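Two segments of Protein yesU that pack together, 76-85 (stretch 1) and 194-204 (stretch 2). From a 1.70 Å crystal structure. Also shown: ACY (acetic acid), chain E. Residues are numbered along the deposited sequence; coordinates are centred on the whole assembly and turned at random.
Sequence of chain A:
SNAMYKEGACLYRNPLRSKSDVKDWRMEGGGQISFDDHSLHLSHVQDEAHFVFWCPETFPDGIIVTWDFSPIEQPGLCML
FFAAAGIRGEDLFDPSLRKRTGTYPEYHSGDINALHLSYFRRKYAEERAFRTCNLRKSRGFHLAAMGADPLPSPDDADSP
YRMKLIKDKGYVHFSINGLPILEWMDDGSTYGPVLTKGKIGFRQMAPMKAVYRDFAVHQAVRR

Stretch 1, residues 76-85: GLCMLFFAAA
Stretch 2 (194-204) VLTKGKIGFRQ

Strands 76-82 and 199-204 run antiparallel, 165° between their N-to-C directions, with axes 4.5 Å apart at closest approach. Together the two stretches bury 752 Å². Backbone hydrogen bonds hold the pair, and side chains pack on both faces.

V194 makes no contact. L195 is extended (phi/psi -83/148, chi1 m, chi2 t) and points toward stretch 1. Its CB lies 4.1 Å from A83 CB. T196 (-119/-91) and K197 (-92/170) turn their side chains away, which suits their exposed positions. Their carbonyls face A83: T196 O is 3.7 Å from A83 CB, and K197 O is 3.6 Å from A83 CA.

G198 adopts 155/-176, a conformation that calls for glycine. A CB here would also clash with A83 C and A84 N. A83 sits at 56/38, where the chain turns a corner. A water bridges the turn, accepting from A83 N at 2.8 Å and donating to G198 O at 2.9 Å.

K199 (-86/161) pairs with A84 (-91/129) across the bulge. K199 N donates to A84 O at 2.9 Å, and A84 N donates to K199 O at 3.3 Å. The register shifts by one between F81 and A84, a beta bulge. K199 has chi1 to chi4 of m, m, t, t; the end of its side chain leads away, and K199 NZ is hydrogen-bonded elsewhere in the structure.

I200 (-119/135; m, t) lies near F82 (-150/161; chi1 p, chi2 112°), with CG1 4.0 Å from F82 CB. Its CG2 is 3.9 Å from L80 CD1. I200 CA also makes a 3.1 Å CA-H...O contact to F81 O.

G201 (-137/156) pairs with F81 (-100/140). F81 N to G201 O and G201 N to F81 O are both 2.9 Å. G201 O lies at the edge of the F81 ring, near its plane (F81 chi1 -85°, chi2 -90°).

F202 (-112/115; chi1 m, chi2 -99°) pairs with L80 (-107/129) without direct backbone hydrogen bonds. L80 is t, p, which places its CD1 over one face of the F202 ring, 3.8 Å from the centroid.

R203 (-108/149) is extended, chi1 to chi3 all t and chi4 65°. Its N donates to M79 O at 2.8 Å, and M79 N donates to R203 O at 3.0 Å. Its CD packs 3.9 Å from SE of selenomethionine M79 (-159/135; t, t, m) and 3.8 Å from F81 CE2. R203 NE donates to ACY O at 3.0 Å and R203 NH2 to ACY OXT at 2.5 Å; the acetic acid probably comes from the crystallisation liquor.

Q204 (-142/144; chi1 m, chi2 t) pairs with C78. Its CA is 3.2 Å from L77 O.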

# COMPACT_ATOMS: atom_id res chain seq x y z
N GLY A 76 -2.61 -14.58 5.30
CA GLY A 76 -2.70 -13.56 4.29
C GLY A 76 -1.65 -12.49 4.51
O GLY A 76 -0.94 -12.51 5.52
N LEU A 77 -1.55 -11.55 3.58
CA LEU A 77 -0.58 -10.47 3.68
C LEU A 77 -1.13 -9.24 2.97
O LEU A 77 -1.85 -9.36 1.97
CB LEU A 77 0.76 -10.90 3.06
CG LEU A 77 1.91 -9.89 2.93
CD1 LEU A 77 3.24 -10.62 3.01
CD2 LEU A 77 1.78 -9.12 1.62
N CYS A 78 -0.82 -8.06 3.49
CA CYS A 78 -1.27 -6.82 2.88
C CYS A 78 -0.06 -6.00 2.46
O CYS A 78 1.02 -6.14 3.01
CB CYS A 78 -2.15 -6.04 3.85
SG CYS A 78 -3.71 -6.89 4.22
N MSE A 79 -0.26 -5.13 1.47
CA MSE A 79 0.84 -4.33 0.95
C MSE A 79 0.32 -3.09 0.22
O MSE A 79 -0.62 -3.18 -0.57
CB MSE A 79 1.68 -5.18 -0.01
CG MSE A 79 2.90 -4.50 -0.59
SE MSE A 79 3.75 -5.57 -1.97
CE MSE A 79 4.21 -7.13 -0.92
N LEU A 80 0.92 -1.94 0.48
CA LEU A 80 0.51 -0.72 -0.19
C LEU A 80 1.56 -0.33 -1.22
O LEU A 80 2.74 -0.27 -0.90
CB LEU A 80 0.33 0.43 0.80
CG LEU A 80 -0.34 1.65 0.15
CD1 LEU A 80 -1.85 1.47 0.24
CD2 LEU A 80 0.07 2.93 0.84
N PHE A 81 1.12 -0.08 -2.44
CA PHE A 81 2.00 0.37 -3.51
C PHE A 81 1.79 1.88 -3.60
O PHE A 81 0.66 2.36 -3.46
CB PHE A 81 1.61 -0.26 -4.85
CG PHE A 81 2.19 -1.63 -5.09
CD1 PHE A 81 3.42 -1.78 -5.72
CD2 PHE A 81 1.50 -2.77 -4.68
CE1 PHE A 81 3.96 -3.05 -5.95
CE2 PHE A 81 2.04 -4.04 -4.90
CZ PHE A 81 3.27 -4.18 -5.53
N PHE A 82 2.86 2.64 -3.81
CA PHE A 82 2.74 4.09 -3.98
C PHE A 82 3.85 4.63 -4.90
O PHE A 82 4.85 3.96 -5.12
CB PHE A 82 2.70 4.82 -2.62
CG PHE A 82 3.84 4.50 -1.69
CD1 PHE A 82 4.80 5.48 -1.38
CD2 PHE A 82 3.92 3.27 -1.04
CE1 PHE A 82 5.80 5.23 -0.44
CE2 PHE A 82 4.92 3.01 -0.10
CZ PHE A 82 5.86 4.00 0.20
N ALA A 83 3.65 5.83 -5.45
CA ALA A 83 4.62 6.43 -6.38
C ALA A 83 4.85 5.45 -7.54
O ALA A 83 5.97 5.30 -8.04
CB ALA A 83 5.95 6.72 -5.66
N ALA A 84 3.77 4.80 -7.97
CA ALA A 84 3.85 3.81 -9.04
C ALA A 84 3.61 4.42 -10.43
O ALA A 84 2.63 5.14 -10.64
CB ALA A 84 2.84 2.70 -8.78
N ALA A 85 4.52 4.12 -11.35
CA ALA A 85 4.42 4.61 -12.72
C ALA A 85 5.31 3.77 -13.63
O ALA A 85 6.11 2.97 -13.16
CB ALA A 85 4.83 6.08 -12.79
N VAL A 194 15.32 8.78 -7.15
CA VAL A 194 14.22 8.84 -6.19
C VAL A 194 12.90 8.85 -6.96
O VAL A 194 12.77 9.54 -7.98
CB VAL A 194 14.33 10.13 -5.33
CG1 VAL A 194 13.05 10.34 -4.55
CG2 VAL A 194 15.52 10.01 -4.37
N LEU A 195 11.92 8.08 -6.48
CA LEU A 195 10.61 8.05 -7.12
C LEU A 195 9.81 9.24 -6.60
O LEU A 195 10.00 9.67 -5.46
CB LEU A 195 9.88 6.73 -6.80
CG LEU A 195 10.63 5.49 -7.31
CD1 LEU A 195 9.77 4.25 -7.09
CD2 LEU A 195 10.95 5.66 -8.79
N THR A 196 8.93 9.78 -7.43
CA THR A 196 8.18 10.96 -7.03
C THR A 196 6.67 10.77 -6.99
O THR A 196 6.12 10.38 -5.96
CB THR A 196 8.53 12.16 -7.95
OG1 THR A 196 8.24 11.82 -9.31
CG2 THR A 196 10.02 12.49 -7.83
N LYS A 197 6.01 11.05 -8.11
CA LYS A 197 4.55 10.93 -8.21
C LYS A 197 4.13 9.56 -8.71
O LYS A 197 4.97 8.77 -9.15
CB LYS A 197 4.02 12.00 -9.17
CG LYS A 197 4.56 11.85 -10.58
CD LYS A 197 4.06 12.95 -11.50
CE LYS A 197 4.65 12.78 -12.90
NZ LYS A 197 4.21 13.87 -13.82
N GLY A 198 2.83 9.27 -8.64
CA GLY A 198 2.36 7.98 -9.11
C GLY A 198 1.06 7.50 -8.50
O GLY A 198 0.43 8.20 -7.70
N LYS A 199 0.65 6.29 -8.86
CA LYS A 199 -0.58 5.72 -8.35
C LYS A 199 -0.35 5.01 -7.02
O LYS A 199 0.77 4.65 -6.67
CB LYS A 199 -1.16 4.69 -9.33
CG LYS A 199 -1.19 5.12 -10.78
CD LYS A 199 -2.19 6.22 -11.06
CE LYS A 199 -2.33 6.44 -12.57
NZ LYS A 199 -3.22 7.59 -12.89
N ILE A 200 -1.44 4.82 -6.28
CA ILE A 200 -1.42 4.11 -5.01
C ILE A 200 -2.32 2.89 -5.18
O ILE A 200 -3.42 2.99 -5.74
CB ILE A 200 -1.97 4.98 -3.86
CG1 ILE A 200 -1.00 6.13 -3.59
CG2 ILE A 200 -2.17 4.12 -2.61
CD1 ILE A 200 -1.48 7.12 -2.57
N GLY A 201 -1.86 1.73 -4.72
CA GLY A 201 -2.63 0.52 -4.86
C GLY A 201 -2.63 -0.35 -3.62
O GLY A 201 -1.71 -0.29 -2.80
N PHE A 202 -3.66 -1.18 -3.49
CA PHE A 202 -3.83 -2.07 -2.36
C PHE A 202 -3.67 -3.53 -2.78
O PHE A 202 -4.48 -4.05 -3.54
CB PHE A 202 -5.21 -1.87 -1.74
CG PHE A 202 -5.39 -0.53 -1.10
CD1 PHE A 202 -5.26 -0.39 0.28
CD2 PHE A 202 -5.65 0.60 -1.87
CE1 PHE A 202 -5.37 0.86 0.89
CE2 PHE A 202 -5.76 1.85 -1.27
CZ PHE A 202 -5.62 1.98 0.10
N ARG A 203 -2.62 -4.18 -2.27
CA ARG A 203 -2.40 -5.58 -2.60
C ARG A 203 -2.69 -6.51 -1.44
O ARG A 203 -2.54 -6.14 -0.27
CB ARG A 203 -0.95 -5.81 -3.05
CG ARG A 203 -0.57 -7.30 -3.20
CD ARG A 203 0.85 -7.45 -3.72
NE ARG A 203 1.24 -8.84 -3.99
CZ ARG A 203 0.68 -9.59 -4.94
NH1 ARG A 203 -0.29 -9.11 -5.69
NH2 ARG A 203 1.12 -10.83 -5.15
N GLN A 204 -3.14 -7.72 -1.76
CA GLN A 204 -3.40 -8.72 -0.75
C GLN A 204 -2.98 -10.06 -1.31
O GLN A 204 -3.12 -10.31 -2.50
CB GLN A 204 -4.88 -8.81 -0.37
CG GLN A 204 -5.43 -7.63 0.40
CD GLN A 204 -6.79 -7.93 1.02
OE1 GLN A 204 -7.38 -8.99 0.79
NE2 GLN A 204 -7.28 -7.00 1.82
C ACY E . 3.54 -11.42 -2.87
O ACY E . 3.27 -10.25 -2.36
OXT ACY E . 2.88 -12.05 -3.77
CH3 ACY E . 4.79 -12.07 -2.30
O HOH W 1 1.81 7.97 -5.11